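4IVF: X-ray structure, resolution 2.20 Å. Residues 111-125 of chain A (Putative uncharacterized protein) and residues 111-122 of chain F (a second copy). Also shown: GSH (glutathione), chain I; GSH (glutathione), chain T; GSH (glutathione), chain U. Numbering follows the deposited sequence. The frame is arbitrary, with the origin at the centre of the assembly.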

# COMPACT_ATOMS: atom_id res chain seq x y z
N LEU A 111 -2.88 -3.95 -6.92
CA LEU A 111 -1.80 -2.96 -6.88
C LEU A 111 -1.41 -2.73 -5.42
O LEU A 111 -0.23 -2.79 -5.06
CB LEU A 111 -2.22 -1.61 -7.50
CG LEU A 111 -1.28 -0.42 -7.22
CD1 LEU A 111 0.12 -0.64 -7.76
CD2 LEU A 111 -1.84 0.85 -7.79
N ILE A 112 -2.41 -2.50 -4.58
CA ILE A 112 -2.14 -2.26 -3.18
C ILE A 112 -1.57 -3.48 -2.47
O ILE A 112 -0.69 -3.35 -1.62
CB ILE A 112 -3.34 -1.63 -2.47
CG1 ILE A 112 -3.47 -0.18 -2.94
CG2 ILE A 112 -3.18 -1.70 -0.96
CD1 ILE A 112 -4.78 0.49 -2.62
N PHE A 113 -2.02 -4.67 -2.88
CA PHE A 113 -1.43 -5.92 -2.40
C PHE A 113 0.05 -5.96 -2.73
O PHE A 113 0.86 -6.33 -1.89
CB PHE A 113 -2.15 -7.15 -3.00
CG PHE A 113 -1.56 -8.47 -2.59
CD1 PHE A 113 -1.18 -8.71 -1.27
CD2 PHE A 113 -1.42 -9.51 -3.52
CE1 PHE A 113 -0.64 -9.94 -0.89
CE2 PHE A 113 -0.88 -10.74 -3.15
CZ PHE A 113 -0.49 -10.97 -1.83
N GLN A 114 0.39 -5.56 -3.94
CA GLN A 114 1.79 -5.48 -4.33
C GLN A 114 2.58 -4.49 -3.45
O GLN A 114 3.64 -4.84 -2.94
CB GLN A 114 1.95 -5.13 -5.82
CG GLN A 114 3.36 -5.38 -6.38
CD GLN A 114 4.37 -4.32 -5.94
OE1 GLN A 114 4.03 -3.13 -5.86
NE2 GLN A 114 5.59 -4.74 -5.64
N VAL A 115 2.09 -3.26 -3.29
CA VAL A 115 2.87 -2.25 -2.56
C VAL A 115 2.86 -2.48 -1.05
O VAL A 115 3.82 -2.15 -0.37
CB VAL A 115 2.43 -0.78 -2.84
CG1 VAL A 115 2.71 -0.38 -4.28
CG2 VAL A 115 0.98 -0.58 -2.49
N ALA A 116 1.77 -3.06 -0.54
CA ALA A 116 1.65 -3.32 0.89
C ALA A 116 2.29 -4.62 1.36
O ALA A 116 2.61 -4.75 2.55
CB ALA A 116 0.19 -3.26 1.33
N GLU A 117 2.47 -5.59 0.47
CA GLU A 117 2.98 -6.90 0.89
C GLU A 117 4.18 -7.42 0.07
O GLU A 117 5.27 -7.65 0.61
CB GLU A 117 1.83 -7.91 1.05
CG GLU A 117 0.75 -7.42 2.06
CD GLU A 117 -0.33 -8.45 2.43
OE1 GLU A 117 -0.01 -9.66 2.57
OE2 GLU A 117 -1.49 -8.04 2.62
N ASN A 118 4.01 -7.57 -1.24
CA ASN A 118 5.11 -7.98 -2.10
C ASN A 118 6.41 -7.19 -1.89
O ASN A 118 7.42 -7.73 -1.45
CB ASN A 118 4.67 -7.92 -3.57
CG ASN A 118 5.80 -8.20 -4.53
OD1 ASN A 118 6.01 -7.46 -5.49
ND2 ASN A 118 6.55 -9.26 -4.27
N GLY A 119 6.38 -5.90 -2.21
CA GLY A 119 7.52 -5.01 -2.02
C GLY A 119 8.20 -5.01 -0.66
O GLY A 119 9.40 -5.33 -0.57
N PRO A 120 7.46 -4.65 0.41
CA PRO A 120 7.98 -4.65 1.78
C PRO A 120 8.57 -6.00 2.19
O PRO A 120 9.67 -5.99 2.74
CB PRO A 120 6.73 -4.36 2.63
CG PRO A 120 5.85 -3.61 1.76
CD PRO A 120 6.06 -4.18 0.37
N ILE A 121 7.88 -7.12 1.93
CA ILE A 121 8.36 -8.45 2.33
C ILE A 121 9.60 -8.90 1.53
O ILE A 121 10.59 -9.31 2.12
CB ILE A 121 7.26 -9.53 2.18
CG1 ILE A 121 6.15 -9.33 3.22
CG2 ILE A 121 7.86 -10.94 2.26
CD1 ILE A 121 6.65 -9.22 4.67
N GLN A 122 9.54 -8.82 0.20
CA GLN A 122 10.71 -9.16 -0.63
C GLN A 122 11.91 -8.23 -0.32
O GLN A 122 13.08 -8.64 -0.36
CB GLN A 122 10.35 -9.11 -2.12
CG GLN A 122 11.38 -9.80 -3.02
CD GLN A 122 10.96 -9.86 -4.48
OE1 GLN A 122 9.78 -9.76 -4.79
NE2 GLN A 122 11.93 -10.00 -5.38
N GLY A 123 11.60 -6.98 0.01
CA GLY A 123 12.61 -6.03 0.44
C GLY A 123 13.32 -6.44 1.72
O GLY A 123 14.54 -6.33 1.81
N GLN A 124 12.57 -6.94 2.69
CA GLN A 124 13.16 -7.45 3.93
C GLN A 124 14.01 -8.66 3.65
O GLN A 124 15.10 -8.80 4.20
CB GLN A 124 12.08 -7.82 4.95
CG GLN A 124 11.17 -6.68 5.31
CD GLN A 124 11.92 -5.38 5.48
OE1 GLN A 124 12.91 -5.32 6.20
NE2 GLN A 124 11.44 -4.34 4.81
N ALA A 125 13.52 -9.53 2.78
CA ALA A 125 14.32 -10.67 2.36
C ALA A 125 15.65 -10.20 1.77
O ALA A 125 16.71 -10.72 2.12
CB ALA A 125 13.54 -11.54 1.35
N LEU F 111 -2.03 7.76 2.12
CA LEU F 111 -2.69 6.47 2.31
C LEU F 111 -1.76 5.32 1.92
O LEU F 111 -1.56 4.39 2.69
CB LEU F 111 -3.99 6.38 1.51
CG LEU F 111 -4.62 4.97 1.51
CD1 LEU F 111 -5.07 4.56 2.90
CD2 LEU F 111 -5.79 4.87 0.54
N ILE F 112 -1.18 5.39 0.72
CA ILE F 112 -0.30 4.31 0.26
C ILE F 112 0.93 4.19 1.16
O ILE F 112 1.33 3.08 1.54
CB ILE F 112 0.10 4.47 -1.24
CG1 ILE F 112 -1.13 4.37 -2.15
CG2 ILE F 112 1.15 3.44 -1.64
CD1 ILE F 112 -2.06 3.25 -1.80
N PHE F 113 1.50 5.33 1.55
CA PHE F 113 2.61 5.39 2.51
C PHE F 113 2.26 4.63 3.80
O PHE F 113 3.07 3.87 4.32
CB PHE F 113 2.96 6.85 2.83
CG PHE F 113 4.09 7.02 3.83
CD1 PHE F 113 5.19 6.18 3.81
CD2 PHE F 113 4.05 8.05 4.75
CE1 PHE F 113 6.22 6.36 4.73
CE2 PHE F 113 5.08 8.24 5.66
CZ PHE F 113 6.17 7.39 5.64
N GLN F 114 1.05 4.85 4.31
CA GLN F 114 0.60 4.12 5.49
C GLN F 114 0.55 2.61 5.22
O GLN F 114 1.15 1.85 5.97
CB GLN F 114 -0.76 4.65 5.98
CG GLN F 114 -1.14 4.15 7.38
CD GLN F 114 -1.51 2.66 7.39
OE1 GLN F 114 -2.33 2.20 6.59
NE2 GLN F 114 -0.88 1.90 8.29
N VAL F 115 -0.17 2.18 4.19
CA VAL F 115 -0.32 0.73 3.94
C VAL F 115 0.97 0.08 3.45
O VAL F 115 1.17 -1.13 3.59
CB VAL F 115 -1.48 0.39 2.97
CG1 VAL F 115 -2.80 1.02 3.46
CG2 VAL F 115 -1.16 0.83 1.54
N ALA F 116 1.87 0.87 2.87
CA ALA F 116 3.09 0.33 2.28
C ALA F 116 4.29 0.34 3.21
O ALA F 116 5.24 -0.44 3.03
CB ALA F 116 3.42 1.03 0.97
N GLU F 117 4.29 1.22 4.21
CA GLU F 117 5.44 1.29 5.11
C GLU F 117 5.05 1.26 6.59
O GLU F 117 5.60 0.47 7.36
CB GLU F 117 6.37 2.46 4.73
CG GLU F 117 6.93 2.27 3.31
CD GLU F 117 7.76 3.43 2.78
OE1 GLU F 117 8.73 3.82 3.44
OE2 GLU F 117 7.45 3.92 1.67
N ASN F 118 4.08 2.06 6.98
CA ASN F 118 3.67 2.09 8.37
C ASN F 118 3.19 0.71 8.88
O ASN F 118 3.83 0.12 9.73
CB ASN F 118 2.63 3.20 8.60
CG ASN F 118 2.04 3.18 10.00
OD1 ASN F 118 0.82 3.11 10.17
ND2 ASN F 118 2.90 3.22 11.01
N GLY F 119 2.09 0.21 8.33
CA GLY F 119 1.57 -1.11 8.68
C GLY F 119 2.59 -2.25 8.58
O GLY F 119 2.84 -2.93 9.56
N PRO F 120 3.17 -2.46 7.39
CA PRO F 120 4.16 -3.53 7.27
C PRO F 120 5.31 -3.44 8.27
O PRO F 120 5.67 -4.46 8.84
CB PRO F 120 4.68 -3.36 5.83
CG PRO F 120 3.48 -2.83 5.09
CD PRO F 120 2.83 -1.87 6.08
N ILE F 121 5.87 -2.25 8.48
CA ILE F 121 7.02 -2.12 9.38
C ILE F 121 6.64 -2.28 10.87
O ILE F 121 7.32 -2.98 11.62
CB ILE F 121 7.78 -0.79 9.14
CG1 ILE F 121 8.48 -0.83 7.78
CG2 ILE F 121 8.77 -0.51 10.28
CD1 ILE F 121 9.46 -1.99 7.61
N GLN F 122 5.55 -1.64 11.28
CA GLN F 122 5.11 -1.73 12.66
C GLN F 122 4.61 -3.16 12.95
O GLN F 122 4.65 -3.64 14.09
CB GLN F 122 4.03 -0.70 12.96
CG GLN F 122 3.65 -0.63 14.43
CD GLN F 122 2.68 0.50 14.76
OE1 GLN F 122 2.57 1.49 14.02
NE2 GLN F 122 1.97 0.37 15.87
N1 GSH I . 16.45 1.69 4.29
CA1 GSH I . 16.43 0.42 3.62
C1 GSH I . 16.74 -0.63 4.58
O11 GSH I . 16.57 -1.84 4.31
O12 GSH I . 17.19 -0.32 5.70
CB1 GSH I . 17.44 0.43 2.48
CG1 GSH I . 17.13 -0.63 1.50
CD1 GSH I . 15.89 -0.28 0.70
OE1 GSH I . 15.51 0.89 0.60
N2 GSH I . 15.12 -1.38 0.03
CA2 GSH I . 13.93 -1.11 -0.75
C2 GSH I . 12.73 -1.72 -0.08
O2 GSH I . 12.87 -2.67 0.70
CB2 GSH I . 14.08 -1.75 -2.06
SG2 GSH I . 15.50 -1.08 -2.87
N3 GSH I . 11.40 -1.22 -0.33
CA3 GSH I . 10.30 -1.86 0.38
C3 GSH I . 9.01 -1.54 -0.27
O31 GSH I . 8.92 -1.53 -1.52
O32 GSH I . 8.02 -1.28 0.46
N1 GSH T . 1.22 -13.49 9.11
CA1 GSH T . 1.62 -12.68 10.23
C1 GSH T . 2.99 -13.01 10.62
O11 GSH T . 3.66 -13.81 9.93
O12 GSH T . 3.51 -12.49 11.63
CB1 GSH T . 0.63 -12.80 11.39
CG1 GSH T . 0.54 -11.52 12.15
CD1 GSH T . -0.18 -10.42 11.38
OE1 GSH T . -0.98 -10.68 10.47
N2 GSH T . 0.07 -8.96 11.71
CA2 GSH T . -0.62 -7.92 10.96
C2 GSH T . 0.37 -7.18 10.10
O2 GSH T . 1.53 -7.06 10.47
CB2 GSH T . -1.22 -6.96 11.88
SG2 GSH T . -2.27 -7.77 13.03
N3 GSH T . -0.04 -6.59 8.84
CA3 GSH T . 0.95 -5.88 8.05
C3 GSH T . 0.33 -4.76 7.32
O31 GSH T . -0.69 -4.18 7.77
O32 GSH T . 0.83 -4.40 6.22
N1 GSH U . -2.12 -5.39 3.55
CA1 GSH U . -3.24 -5.86 4.31
C1 GSH U . -4.23 -4.79 4.48
O11 GSH U . -5.45 -5.04 4.43
O12 GSH U . -3.86 -3.61 4.69
CB1 GSH U . -2.77 -6.38 5.66
CG1 GSH U . -3.85 -7.21 6.24
CD1 GSH U . -3.44 -7.96 7.50
OE1 GSH U . -2.29 -7.91 7.97
N2 GSH U . -4.48 -8.79 8.21
CA2 GSH U . -4.10 -9.52 9.40
C2 GSH U . -4.41 -10.98 9.17
O2 GSH U . -5.46 -11.30 8.60
CB2 GSH U . -4.87 -9.01 10.53
SG2 GSH U . -4.53 -7.29 10.77
N3 GSH U . -3.48 -12.01 9.61
CA3 GSH U . -3.81 -13.40 9.39
C3 GSH U . -2.71 -14.14 8.72
O31 GSH U . -1.84 -13.55 8.05
O32 GSH U . -2.66 -15.39 8.85

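Equivalent helical segments from two copies of the protein, A 111-125 and F 111-122, run in the same general direction, their axes 34° apart and 7.7 Å at closest approach. Like residues face like: the CA atoms of A:Ala116 and F:Ala116 lie 4.2 Å apart, whereas those of A:Ile112 and F:Ile112 are 7.6 Å apart and those of A:Pro120 and F:Pro120 6.8 Å. No hydrogen bond crosses between the stretches; the contact, 373 Å² summed over both sides, rests on apolar packing and close backbone approach.

At the start of the stretches, A:Ile112 CG1 meets F:Ile112 CD1 at 3.9 Å, although the two residues adopt different rotamers (chi2 t in A, m in F). A:Ile112 CG2 also packs on F:Val115 CG2 at 4.1 Å. Out of reach of chain F, A:Gln114 NE2 donates to A:Asn118 OD1 (2.8 Å) within a wider pi-type turn at 114-118. A:Val115 CG2 returns the isoleucine-valine contact to F:Ile112 CG2 at 4.1 Å.

At A:Ala116 the small side chains let the backbones close in. A:Ala116 CB rests 3.3 Å from F:Val115 O, and A:Val115 O lies 3.5 Å from F:Ala116 CB; A:Ala116 CA also makes a CA-H...O contact with F:Val115 O (3.5 Å). The CA-to-CB bond of A:Glu117 points away from chain F; its OE2 accepts a hydrogen bond from glutathione U N1 (2.9 Å).

A:Gly119 leaves room for glutathione I: a CB there would clash with its O31. A:Pro120, lacking an N-H, kinks the helix and points toward chain F, its CB 3.9 Å from F:Pro120 CB. Each proline also covers a carbonyl, with A:Pro120 CG 3.5 Å from F:Ala116 O and F:Pro120 CG 3.3 Å from A:Ala116 O. Finally, A:Gln124 NE2 donates to A:Pro120 O (3.2 Å) and lies 4.2 Å from F:Ile121 CD1.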